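Local coordinates for 4-hydroxyphenylpyruvate dioxygenase (Pseudomonas putida, PDB 5HMQ), which converts 3-dehydroshikimate to protocatechuate by removing water, using a divalent metal such as cobalt in its TIM-barrel domain, at residues Q254-Y265 with S457-F468. Sequence-based numbering, arbitrary orientation.
Sequences QNAADGLRSLLY and SWVLFYKSLFDF
R261 lies across L460 and reaches on to L465, whose CD1 sits over the centre of one guanidinium face, 3.6 Å from CZ. It is a knob in a hole formed by L460, F461, S464 and L465. This is a helix-helix interface between the two fused domains. Helix 252-276, which follows the last strand of the TIM barrel, packs on helix 455-465 of the second VOC module of the dioxygenase-like domain. The axes of 254-265 and 457-465 run roughly parallel, 35° apart and 10.0 Å at closest approach. R261 NH1 meets the edge of the F461 ring, 3.8 Å from CD1. The chain bends at chi3 (-76°). NE donates to the O of F384, outside the two helices. NH1 also donates to a water that in turn donates to D258 OD1 and S457 O, so one water ties both helices together. Beside it, S457 OG donates to D258 OD2 (2.7 Å), on the syn side of the carboxylate. L460 fills the middle, with CD2 3.7 Å from S262 CB. At the far end the Y265 ring has S464 N over one face, and its CD1 packs on S464 CB. S464 OG turns back to its own helix and bonds L460 O, reaching it from the face opposite to S464 N. Close by, Y265 CE1 comes within 3.2 Å of K463 O.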
ATOM      1  N   GLN C 254       7.569   7.381  -6.046  1.00 52.23           N
ATOM      2  CA  GLN C 254       6.903   8.358  -5.189  1.00 52.67           C
ATOM      3  C   GLN C 254       7.586   8.463  -3.833  1.00 48.32           C
ATOM      4  O   GLN C 254       7.640   9.550  -3.247  1.00 45.88           O
ATOM      5  CB  GLN C 254       5.423   8.012  -5.030  1.00 55.40           C
ATOM      6  CG  GLN C 254       4.515   8.858  -5.911  1.00 58.90           C
ATOM      7  CD  GLN C 254       4.610  10.340  -5.586  1.00 60.64           C
ATOM      8  OE1 GLN C 254       4.707  10.726  -4.419  1.00 60.58           O
ATOM      9  NE2 GLN C 254       4.601  11.176  -6.619  1.00 60.50           N
ATOM     10  N   ASN C 255       8.100   7.347  -3.309  1.00 46.20           N
ATOM     11  CA  ASN C 255       8.871   7.422  -2.072  1.00 48.13           C
ATOM     12  C   ASN C 255      10.119   8.274  -2.262  1.00 48.69           C
ATOM     13  O   ASN C 255      10.465   9.083  -1.392  1.00 49.49           O
ATOM     14  CB  ASN C 255       9.242   6.022  -1.584  1.00 48.17           C
ATOM     15  CG  ASN C 255       8.098   5.327  -0.871  1.00 51.45           C
ATOM     16  OD1 ASN C 255       7.078   5.942  -0.561  1.00 51.84           O
ATOM     17  ND2 ASN C 255       8.271   4.041  -0.588  1.00 53.01           N
ATOM     18  N   ALA C 256      10.810   8.104  -3.392  1.00 44.31           N
ATOM     19  CA  ALA C 256      11.996   8.911  -3.659  1.00 43.20           C
ATOM     20  C   ALA C 256      11.636  10.381  -3.814  1.00 45.57           C
ATOM     21  O   ALA C 256      12.340  11.259  -3.299  1.00 46.44           O
ATOM     22  CB  ALA C 256      12.711   8.399  -4.910  1.00 40.58           C
ATOM     23  N   ALA C 257      10.537  10.670  -4.516  1.00 41.82           N
ATOM     24  CA  ALA C 257      10.106  12.055  -4.674  1.00 44.24           C
ATOM     25  C   ALA C 257       9.701  12.660  -3.336  1.00 46.11           C
ATOM     26  O   ALA C 257      10.058  13.806  -3.033  1.00 45.71           O
ATOM     27  CB  ALA C 257       8.952  12.137  -5.675  1.00 43.09           C
ATOM     28  N   ASP C 258       8.961  11.902  -2.521  1.00 43.18           N
ATOM     29  CA  ASP C 258       8.605  12.374  -1.185  1.00 43.42           C
ATOM     30  C   ASP C 258       9.847  12.641  -0.348  1.00 44.28           C
ATOM     31  O   ASP C 258       9.897  13.619   0.409  1.00 45.21           O
ATOM     32  CB  ASP C 258       7.704  11.354  -0.486  1.00 42.75           C
ATOM     33  CG  ASP C 258       6.283  11.360  -1.019  1.00 45.02           C
ATOM     34  OD1 ASP C 258       5.924  12.296  -1.763  1.00 44.79           O
ATOM     35  OD2 ASP C 258       5.520  10.428  -0.684  1.00 49.26           O
ATOM     36  N   GLY C 259      10.854  11.773  -0.459  1.00 44.50           N
ATOM     37  CA  GLY C 259      12.086  11.982   0.286  1.00 42.72           C
ATOM     38  C   GLY C 259      12.753  13.302  -0.047  1.00 42.00           C
ATOM     39  O   GLY C 259      13.108  14.078   0.844  1.00 41.88           O
ATOM     40  N   LEU C 260      12.931  13.575  -1.342  1.00 42.52           N
ATOM     41  CA  LEU C 260      13.537  14.837  -1.750  1.00 43.39           C
ATOM     42  C   LEU C 260      12.680  16.014  -1.303  1.00 43.30           C
ATOM     43  O   LEU C 260      13.201  17.016  -0.797  1.00 44.10           O
ATOM     44  CB  LEU C 260      13.742  14.850  -3.267  1.00 43.17           C
ATOM     45  CG  LEU C 260      14.744  15.830  -3.891  1.00 44.40           C
ATOM     46  CD1 LEU C 260      14.211  17.256  -3.952  1.00 43.70           C
ATOM     47  CD2 LEU C 260      16.072  15.782  -3.150  1.00 42.48           C
ATOM     48  N   ARG C 261      11.361  15.909  -1.486  1.00 42.97           N
ATOM     49  CA  ARG C 261      10.454  16.953  -1.020  1.00 43.55           C
ATOM     50  C   ARG C 261      10.608  17.195   0.478  1.00 42.95           C
ATOM     51  O   ARG C 261      10.602  18.345   0.930  1.00 45.74           O
ATOM     52  CB  ARG C 261       9.012  16.581  -1.366  1.00 42.31           C
ATOM     53  CG  ARG C 261       7.966  17.555  -0.842  1.00 45.36           C
ATOM     54  CD  ARG C 261       6.562  17.146  -1.272  1.00 45.13           C
ATOM     55  NE  ARG C 261       6.311  17.451  -2.679  1.00 43.61           N
ATOM     56  CZ  ARG C 261       5.237  17.049  -3.351  1.00 42.58           C
ATOM     57  NH1 ARG C 261       4.310  16.317  -2.748  1.00 41.30           N
ATOM     58  NH2 ARG C 261       5.092  17.378  -4.627  1.00 40.66           N
ATOM     59  N   SER C 262      10.756  16.124   1.263  1.00 42.42           N
ATOM     60  CA  SER C 262      10.900  16.287   2.707  1.00 43.06           C
ATOM     61  C   SER C 262      12.207  16.983   3.072  1.00 45.62           C
ATOM     62  O   SER C 262      12.255  17.727   4.058  1.00 46.28           O
ATOM     63  CB  SER C 262      10.813  14.930   3.404  1.00 43.51           C
ATOM     64  OG  SER C 262      12.028  14.210   3.284  1.00 45.21           O
ATOM     65  N   LEU C 263      13.269  16.761   2.293  1.00 45.90           N
ATOM     66  CA  LEU C 263      14.528  17.453   2.550  1.00 42.89           C
ATOM     67  C   LEU C 263      14.422  18.933   2.210  1.00 43.14           C
ATOM     68  O   LEU C 263      14.981  19.779   2.917  1.00 42.81           O
ATOM     69  CB  LEU C 263      15.665  16.796   1.766  1.00 41.31           C
ATOM     70  CG  LEU C 263      16.204  15.491   2.357  1.00 42.91           C
ATOM     71  CD1 LEU C 263      17.337  14.934   1.509  1.00 41.88           C
ATOM     72  CD2 LEU C 263      16.660  15.711   3.792  1.00 40.60           C
ATOM     73  N   LEU C 264      13.729  19.262   1.118  1.00 45.51           N
ATOM     74  CA  LEU C 264      13.491  20.663   0.786  1.00 46.26           C
ATOM     75  C   LEU C 264      12.706  21.356   1.893  1.00 46.46           C
ATOM     76  O   LEU C 264      13.040  22.473   2.306  1.00 46.11           O
ATOM     77  CB  LEU C 264      12.751  20.766  -0.548  1.00 44.68           C
ATOM     78  CG  LEU C 264      13.487  20.200  -1.766  1.00 46.31           C
ATOM     79  CD1 LEU C 264      12.669  20.406  -3.030  1.00 44.31           C
ATOM     80  CD2 LEU C 264      14.885  20.791  -1.907  1.00 45.41           C
ATOM     81  N   TYR C 265      11.652  20.700   2.385  1.00 45.47           N
ATOM     82  CA  TYR C 265      10.855  21.263   3.471  1.00 45.86           C
ATOM     83  C   TYR C 265      11.672  21.369   4.752  1.00 45.11           C
ATOM     84  O   TYR C 265      11.564  22.359   5.485  1.00 46.19           O
ATOM     85  CB  TYR C 265       9.607  20.406   3.685  1.00 45.67           C
ATOM     86  CG  TYR C 265       8.664  20.898   4.761  1.00 45.58           C
ATOM     87  CD1 TYR C 265       7.967  22.090   4.614  1.00 47.60           C
ATOM     88  CD2 TYR C 265       8.456  20.156   5.917  1.00 46.10           C
ATOM     89  CE1 TYR C 265       7.096  22.535   5.596  1.00 49.05           C
ATOM     90  CE2 TYR C 265       7.590  20.592   6.902  1.00 46.89           C
ATOM     91  CZ  TYR C 265       6.913  21.781   6.738  1.00 48.72           C
ATOM     92  OH  TYR C 265       6.050  22.216   7.718  1.00 49.31           O
ATOM     93  N   SER C 457       2.296  10.570   2.804  1.00 43.08           N
ATOM     94  CA  SER C 457       2.550  11.358   1.602  1.00 40.65           C
ATOM     95  C   SER C 457       1.609  12.555   1.523  1.00 44.21           C
ATOM     96  O   SER C 457       2.026  13.660   1.154  1.00 46.08           O
ATOM     97  CB  SER C 457       2.408  10.476   0.362  1.00 41.32           C
ATOM     98  OG  SER C 457       2.896  11.135  -0.788  1.00 44.08           O
ATOM     99  N   TRP C 458       0.333  12.357   1.870  1.00 43.75           N
ATOM    100  CA  TRP C 458      -0.606  13.477   1.907  1.00 41.92           C
ATOM    101  C   TRP C 458      -0.219  14.490   2.977  1.00 41.38           C
ATOM    102  O   TRP C 458      -0.352  15.702   2.772  1.00 42.39           O
ATOM    103  CB  TRP C 458      -2.029  12.975   2.146  1.00 43.06           C
ATOM    104  CG  TRP C 458      -2.736  12.490   0.919  1.00 43.40           C
ATOM    105  CD1 TRP C 458      -2.592  11.278   0.315  1.00 42.49           C
ATOM    106  CD2 TRP C 458      -3.716  13.208   0.153  1.00 42.82           C
ATOM    107  NE1 TRP C 458      -3.416  11.195  -0.783  1.00 44.43           N
ATOM    108  CE2 TRP C 458      -4.116  12.367  -0.903  1.00 43.37           C
ATOM    109  CE3 TRP C 458      -4.290  14.479   0.258  1.00 41.21           C
ATOM    110  CZ2 TRP C 458      -5.063  12.756  -1.849  1.00 44.46           C
ATOM    111  CZ3 TRP C 458      -5.230  14.864  -0.681  1.00 40.72           C
ATOM    112  CH2 TRP C 458      -5.607  14.005  -1.721  1.00 41.72           C
ATOM    113  N   VAL C 459       0.243  14.009   4.134  1.00 42.80           N
ATOM    114  CA  VAL C 459       0.644  14.912   5.211  1.00 42.42           C
ATOM    115  C   VAL C 459       1.775  15.819   4.746  1.00 45.04           C
ATOM    116  O   VAL C 459       1.724  17.043   4.916  1.00 45.27           O
ATOM    117  CB  VAL C 459       1.044  14.110   6.463  1.00 44.12           C
ATOM    118  CG1 VAL C 459       1.706  15.021   7.486  1.00 40.94           C
ATOM    119  CG2 VAL C 459      -0.171  13.421   7.066  1.00 44.73           C
ATOM    120  N   LEU C 460       2.810  15.229   4.142  1.00 45.49           N
ATOM    121  CA  LEU C 460       3.927  16.022   3.636  1.00 45.72           C
ATOM    122  C   LEU C 460       3.481  16.939   2.505  1.00 44.12           C
ATOM    123  O   LEU C 460       3.983  18.061   2.371  1.00 46.38           O
ATOM    124  CB  LEU C 460       5.057  15.101   3.176  1.00 42.59           C
ATOM    125  CG  LEU C 460       6.258  15.774   2.518  1.00 41.86           C
ATOM    126  CD1 LEU C 460       6.850  16.829   3.435  1.00 37.72           C
ATOM    127  CD2 LEU C 460       7.303  14.733   2.166  1.00 43.89           C
ATOM    128  N   PHE C 461       2.542  16.475   1.678  1.00 41.64           N
ATOM    129  CA  PHE C 461       2.033  17.296   0.583  1.00 40.43           C
ATOM    130  C   PHE C 461       1.456  18.607   1.104  1.00 42.21           C
ATOM    131  O   PHE C 461       1.783  19.688   0.599  1.00 41.54           O
ATOM    132  CB  PHE C 461       0.981  16.501  -0.200  1.00 42.13           C
ATOM    133  CG  PHE C 461       0.213  17.313  -1.210  1.00 42.78           C
ATOM    134  CD1 PHE C 461       0.712  17.510  -2.487  1.00 39.97           C
ATOM    135  CD2 PHE C 461      -1.024  17.852  -0.888  1.00 43.08           C
ATOM    136  CE1 PHE C 461       0.003  18.247  -3.417  1.00 41.58           C
ATOM    137  CE2 PHE C 461      -1.739  18.590  -1.813  1.00 43.27           C
ATOM    138  CZ  PHE C 461      -1.225  18.786  -3.080  1.00 44.06           C
ATOM    139  N   TYR C 462       0.604  18.532   2.129  1.00 43.35           N
ATOM    140  CA  TYR C 462      -0.039  19.733   2.650  1.00 44.50           C
ATOM    141  C   TYR C 462       0.903  20.546   3.531  1.00 44.45           C
ATOM    142  O   TYR C 462       0.841  21.781   3.530  1.00 44.27           O
ATOM    143  CB  TYR C 462      -1.313  19.360   3.410  1.00 42.61           C
ATOM    144  CG  TYR C 462      -2.539  19.318   2.524  1.00 42.88           C
ATOM    145  CD1 TYR C 462      -3.127  20.492   2.067  1.00 45.12           C
ATOM    146  CD2 TYR C 462      -3.105  18.108   2.140  1.00 39.92           C
ATOM    147  CE1 TYR C 462      -4.247  20.463   1.254  1.00 44.16           C
ATOM    148  CE2 TYR C 462      -4.225  18.069   1.325  1.00 41.92           C
ATOM    149  CZ  TYR C 462      -4.792  19.251   0.888  1.00 45.07           C
ATOM    150  OH  TYR C 462      -5.907  19.223   0.080  1.00 46.23           O
ATOM    151  N   LYS C 463       1.773  19.881   4.296  1.00 45.82           N
ATOM    152  CA  LYS C 463       2.715  20.615   5.137  1.00 46.55           C
ATOM    153  C   LYS C 463       3.686  21.443   4.303  1.00 45.66           C
ATOM    154  O   LYS C 463       4.015  22.577   4.670  1.00 46.47           O
ATOM    155  CB  LYS C 463       3.489  19.662   6.046  1.00 44.51           C
ATOM    156  CG  LYS C 463       2.771  19.272   7.322  1.00 44.87           C
ATOM    157  CD  LYS C 463       3.710  18.507   8.242  1.00 46.37           C
ATOM    158  CE  LYS C 463       3.133  18.358   9.640  1.00 49.20           C
ATOM    159  NZ  LYS C 463       4.053  17.601  10.534  1.00 50.72           N
ATOM    160  N   SER C 464       4.170  20.896   3.189  1.00 43.38           N
ATOM    161  CA  SER C 464       5.204  21.590   2.431  1.00 43.55           C
ATOM    162  C   SER C 464       4.623  22.564   1.409  1.00 45.36           C
ATOM    163  O   SER C 464       4.969  23.749   1.417  1.00 48.29           O
ATOM    164  CB  SER C 464       6.129  20.577   1.743  1.00 41.58           C
ATOM    165  OG  SER C 464       5.433  19.786   0.797  1.00 45.04           O
ATOM    166  N   LEU C 465       3.732  22.090   0.534  1.00 44.40           N
ATOM    167  CA  LEU C 465       3.223  22.948  -0.531  1.00 45.76           C
ATOM    168  C   LEU C 465       2.385  24.100   0.008  1.00 44.79           C
ATOM    169  O   LEU C 465       2.403  25.194  -0.565  1.00 45.13           O
ATOM    170  CB  LEU C 465       2.404  22.133  -1.534  1.00 46.96           C
ATOM    171  CG  LEU C 465       3.172  21.454  -2.672  1.00 45.69           C
ATOM    172  CD1 LEU C 465       3.893  20.208  -2.178  1.00 43.07           C
ATOM    173  CD2 LEU C 465       2.244  21.120  -3.835  1.00 42.27           C
ATOM    174  N   PHE C 466       1.638  23.878   1.088  1.00 44.21           N
ATOM    175  CA  PHE C 466       0.692  24.871   1.584  1.00 45.77           C
ATOM    176  C   PHE C 466       0.974  25.307   3.016  1.00 46.54           C
ATOM    177  O   PHE C 466       0.181  26.065   3.588  1.00 45.93           O
ATOM    178  CB  PHE C 466      -0.733  24.329   1.453  1.00 45.94           C
ATOM    179  CG  PHE C 466      -1.130  24.038   0.037  1.00 46.02           C
ATOM    180  CD1 PHE C 466      -1.540  25.061  -0.801  1.00 43.93           C
ATOM    181  CD2 PHE C 466      -1.064  22.751  -0.464  1.00 45.50           C
ATOM    182  CE1 PHE C 466      -1.895  24.800  -2.109  1.00 44.72           C
ATOM    183  CE2 PHE C 466      -1.416  22.483  -1.770  1.00 45.23           C
ATOM    184  CZ  PHE C 466      -1.832  23.509  -2.596  1.00 45.78           C
ATOM    185  N   ASP C 467       2.080  24.850   3.607  1.00 48.75           N
ATOM    186  CA  ASP C 467       2.510  25.269   4.945  1.00 47.39           C
ATOM    187  C   ASP C 467       1.420  25.024   5.989  1.00 46.57           C
ATOM    188  O   ASP C 467       1.177  25.853   6.867  1.00 47.01           O
ATOM    189  CB  ASP C 467       2.954  26.735   4.948  1.00 45.90           C
ATOM    190  CG  ASP C 467       3.807  27.084   6.155  1.00 47.21           C
ATOM    191  OD1 ASP C 467       4.410  26.163   6.742  1.00 47.50           O
ATOM    192  OD2 ASP C 467       3.877  28.280   6.512  1.00 48.28           O
ATOM    193  N   PHE C 468       0.755  23.876   5.891  1.00 47.31           N
ATOM    194  CA  PHE C 468      -0.146  23.451   6.951  1.00 47.41           C
ATOM    195  C   PHE C 468       0.649  22.945   8.152  1.00 45.67           C
ATOM    196  O   PHE C 468       1.829  22.599   8.050  1.00 47.37           O
ATOM    197  CB  PHE C 468      -1.095  22.361   6.449  1.00 46.63           C
ATOM    198  CG  PHE C 468      -2.248  22.879   5.630  1.00 44.60           C
ATOM    199  CD1 PHE C 468      -2.178  24.109   4.996  1.00 45.93           C
ATOM    200  CD2 PHE C 468      -3.406  22.131   5.500  1.00 44.32           C
ATOM    201  CE1 PHE C 468      -3.239  24.582   4.246  1.00 46.76           C
ATOM    202  CE2 PHE C 468      -4.472  22.599   4.753  1.00 46.62           C
ATOM    203  CZ  PHE C 468      -4.387  23.827   4.125  1.00 48.45           C
TER
HETATM  204  O   HOH W   1       4.336  14.452  -0.495  1.00 42.50           O